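Local coordinates for protein CD1-2 antigen (Gallus gallus, PDB 3DBX) that probably binds lipids in a groove of its MHC class I-like ectodomain, as CD1 antigen-presenting molecules do, and carries N-linked glycans, at residues I101-K106 with H164-S169. Numbering follows the deposited sequence.
Sequences IHTGCK and HIFSSS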
loop_
_atom_site.group_PDB
_atom_site.type_symbol
_atom_site.label_atom_id
_atom_site.label_comp_id
_atom_site.label_asym_id
_atom_site.label_seq_id
_atom_site.Cartn_x
_atom_site.Cartn_y
_atom_site.Cartn_z
ATOM N N ILE A 101 12.878 5.831 2.466
ATOM C CA ILE A 101 12.702 7.230 2.051
ATOM C C ILE A 101 11.319 7.420 1.446
ATOM O O ILE A 101 10.974 6.764 0.464
ATOM C CB ILE A 101 13.782 7.690 1.005
ATOM C CG1 ILE A 101 15.201 7.583 1.572
ATOM C CG2 ILE A 101 13.538 9.141 0.558
ATOM C CD1 ILE A 101 15.933 6.308 1.191
ATOM N N HIS A 102 10.526 8.309 2.033
ATOM C CA HIS A 102 9.186 8.580 1.535
ATOM C C HIS A 102 9.121 10.053 1.176
ATOM O O HIS A 102 9.329 10.907 2.020
ATOM C CB HIS A 102 8.136 8.202 2.582
ATOM C CG HIS A 102 6.726 8.444 2.139
ATOM N ND1 HIS A 102 5.692 8.610 3.031
ATOM C CD2 HIS A 102 6.177 8.538 0.899
ATOM C CE1 HIS A 102 4.563 8.799 2.363
ATOM N NE2 HIS A 102 4.831 8.776 1.067
ATOM N N THR A 103 8.847 10.315 -0.102
ATOM C CA THR A 103 8.733 11.648 -0.645
ATOM C C THR A 103 7.340 11.825 -1.275
ATOM O O THR A 103 6.759 10.860 -1.786
ATOM C CB THR A 103 9.811 11.846 -1.738
ATOM O OG1 THR A 103 11.110 11.593 -1.185
ATOM C CG2 THR A 103 9.780 13.238 -2.290
ATOM N N GLY A 104 6.820 13.055 -1.267
ATOM C CA GLY A 104 5.553 13.360 -1.927
ATOM C C GLY A 104 5.439 14.784 -2.430
ATOM O O GLY A 104 6.088 15.684 -1.910
ATOM N N CYS A 105 4.593 14.961 -3.446
ATOM C CA CYS A 105 4.236 16.266 -4.008
ATOM C C CYS A 105 2.755 16.206 -4.394
ATOM O O CYS A 105 2.366 15.402 -5.262
ATOM C CB CYS A 105 5.092 16.571 -5.251
ATOM S SG CYS A 105 4.863 18.203 -6.007
ATOM N N LYS A 106 1.940 17.021 -3.736
ATOM C CA LYS A 106 0.519 17.150 -4.055
ATOM C C LYS A 106 0.267 18.522 -4.660
ATOM O O LYS A 106 0.803 19.515 -4.166
ATOM C CB LYS A 106 -0.320 17.000 -2.784
ATOM C CG LYS A 106 -1.797 16.661 -3.004
ATOM C CD LYS A 106 -2.433 16.158 -1.702
ATOM C CE LYS A 106 -3.284 14.895 -1.933
ATOM N NZ LYS A 106 -3.506 14.080 -0.683
ATOM N N HIS A 164 14.192 23.260 -6.059
ATOM C CA HIS A 164 13.877 23.188 -7.487
ATOM C C HIS A 164 13.019 21.973 -7.846
ATOM O O HIS A 164 12.079 22.081 -8.641
ATOM C CB HIS A 164 15.146 23.152 -8.327
ATOM C CG HIS A 164 14.874 23.137 -9.798
ATOM N ND1 HIS A 164 14.970 21.989 -10.561
ATOM C CD2 HIS A 164 14.467 24.123 -10.639
ATOM C CE1 HIS A 164 14.659 22.273 -11.814
ATOM N NE2 HIS A 164 14.344 23.560 -11.887
ATOM N N ILE A 165 13.365 20.829 -7.259
ATOM C CA ILE A 165 12.679 19.568 -7.508
ATOM C C ILE A 165 11.190 19.699 -7.218
ATOM O O ILE A 165 10.357 19.374 -8.064
ATOM C CB ILE A 165 13.297 18.450 -6.648
ATOM C CG1 ILE A 165 14.588 17.913 -7.277
ATOM C CG2 ILE A 165 12.344 17.323 -6.458
ATOM C CD1 ILE A 165 15.085 16.611 -6.571
ATOM N N PHE A 166 10.868 20.202 -6.030
ATOM C CA PHE A 166 9.488 20.273 -5.554
ATOM C C PHE A 166 8.703 21.460 -6.094
ATOM O O PHE A 166 7.475 21.429 -6.097
ATOM C CB PHE A 166 9.437 20.265 -4.018
ATOM C CG PHE A 166 9.879 18.968 -3.411
ATOM C CD1 PHE A 166 9.163 17.795 -3.641
ATOM C CD2 PHE A 166 11.008 18.918 -2.608
ATOM C CE1 PHE A 166 9.571 16.593 -3.098
ATOM C CE2 PHE A 166 11.433 17.732 -2.058
ATOM C CZ PHE A 166 10.719 16.558 -2.302
ATOM N N SER A 167 9.407 22.501 -6.539
ATOM C CA SER A 167 8.764 23.712 -7.089
ATOM C C SER A 167 8.564 23.666 -8.599
ATOM O O SER A 167 7.659 24.324 -9.137
ATOM C CB SER A 167 9.580 24.972 -6.763
ATOM O OG SER A 167 9.877 25.032 -5.389
ATOM N N SER A 168 9.438 22.938 -9.287
ATOM C CA SER A 168 9.463 22.980 -10.736
ATOM C C SER A 168 9.356 21.599 -11.347
ATOM O O SER A 168 8.452 21.345 -12.140
ATOM C CB SER A 168 10.734 23.678 -11.225
ATOM O OG SER A 168 10.943 23.437 -12.606
ATOM N N SER A 169 10.266 20.708 -10.960
ATOM C CA SER A 169 10.422 19.432 -11.640
ATOM C C SER A 169 9.225 18.515 -11.445
ATOM O O SER A 169 8.627 18.061 -12.429
ATOM C CB SER A 169 11.735 18.756 -11.231
ATOM O OG SER A 169 12.846 19.530 -11.686
#
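Phe-166 reaches from helix 156-180 to the sheet and sets the edge of its ring against Thr-103 on strand 97-107. This is the MHC class I-like groove of a CD1 molecule, where helices lie over an antiparallel sheet. The axes of strand 101-106 and helix 164-169 approach to 9.5 Å, at 32° to each other, and the side chain of Phe-166 spans much of that gap. CG of Phe-166 stands anti to its own carbonyl carbon (chi1 -67°), which swings the CE1-CZ edge toward the strand. The methyl CG2 of Thr-103 lies near the ring plane, 3.5 Å from both CE1 and CZ of Phe-166. It stands anti to the backbone N of Thr-103, which points it at that edge, while OG1 lies beside this N (chi1 -57°). The carbonyl of Gly-104 approaches the ring obliquely, with O 3.8 Å from CE1 of Phe-166. One ring face is covered by CG2 of Ile-165, 4.1 Å above the ring centre. Ser-115 and Val-117 of strand 113-121 also touch Phe-166, and the ring of Phe-170 meets that of Phe-166 with their planes nearly perpendicular. A bound palmitic acid touches Thr-103, so the contact borders the lipid site. Phe-166 O is buried without a polar partner; its closest side-chain neighbour across the contact is SG of Cys-105, at 4.2 Å.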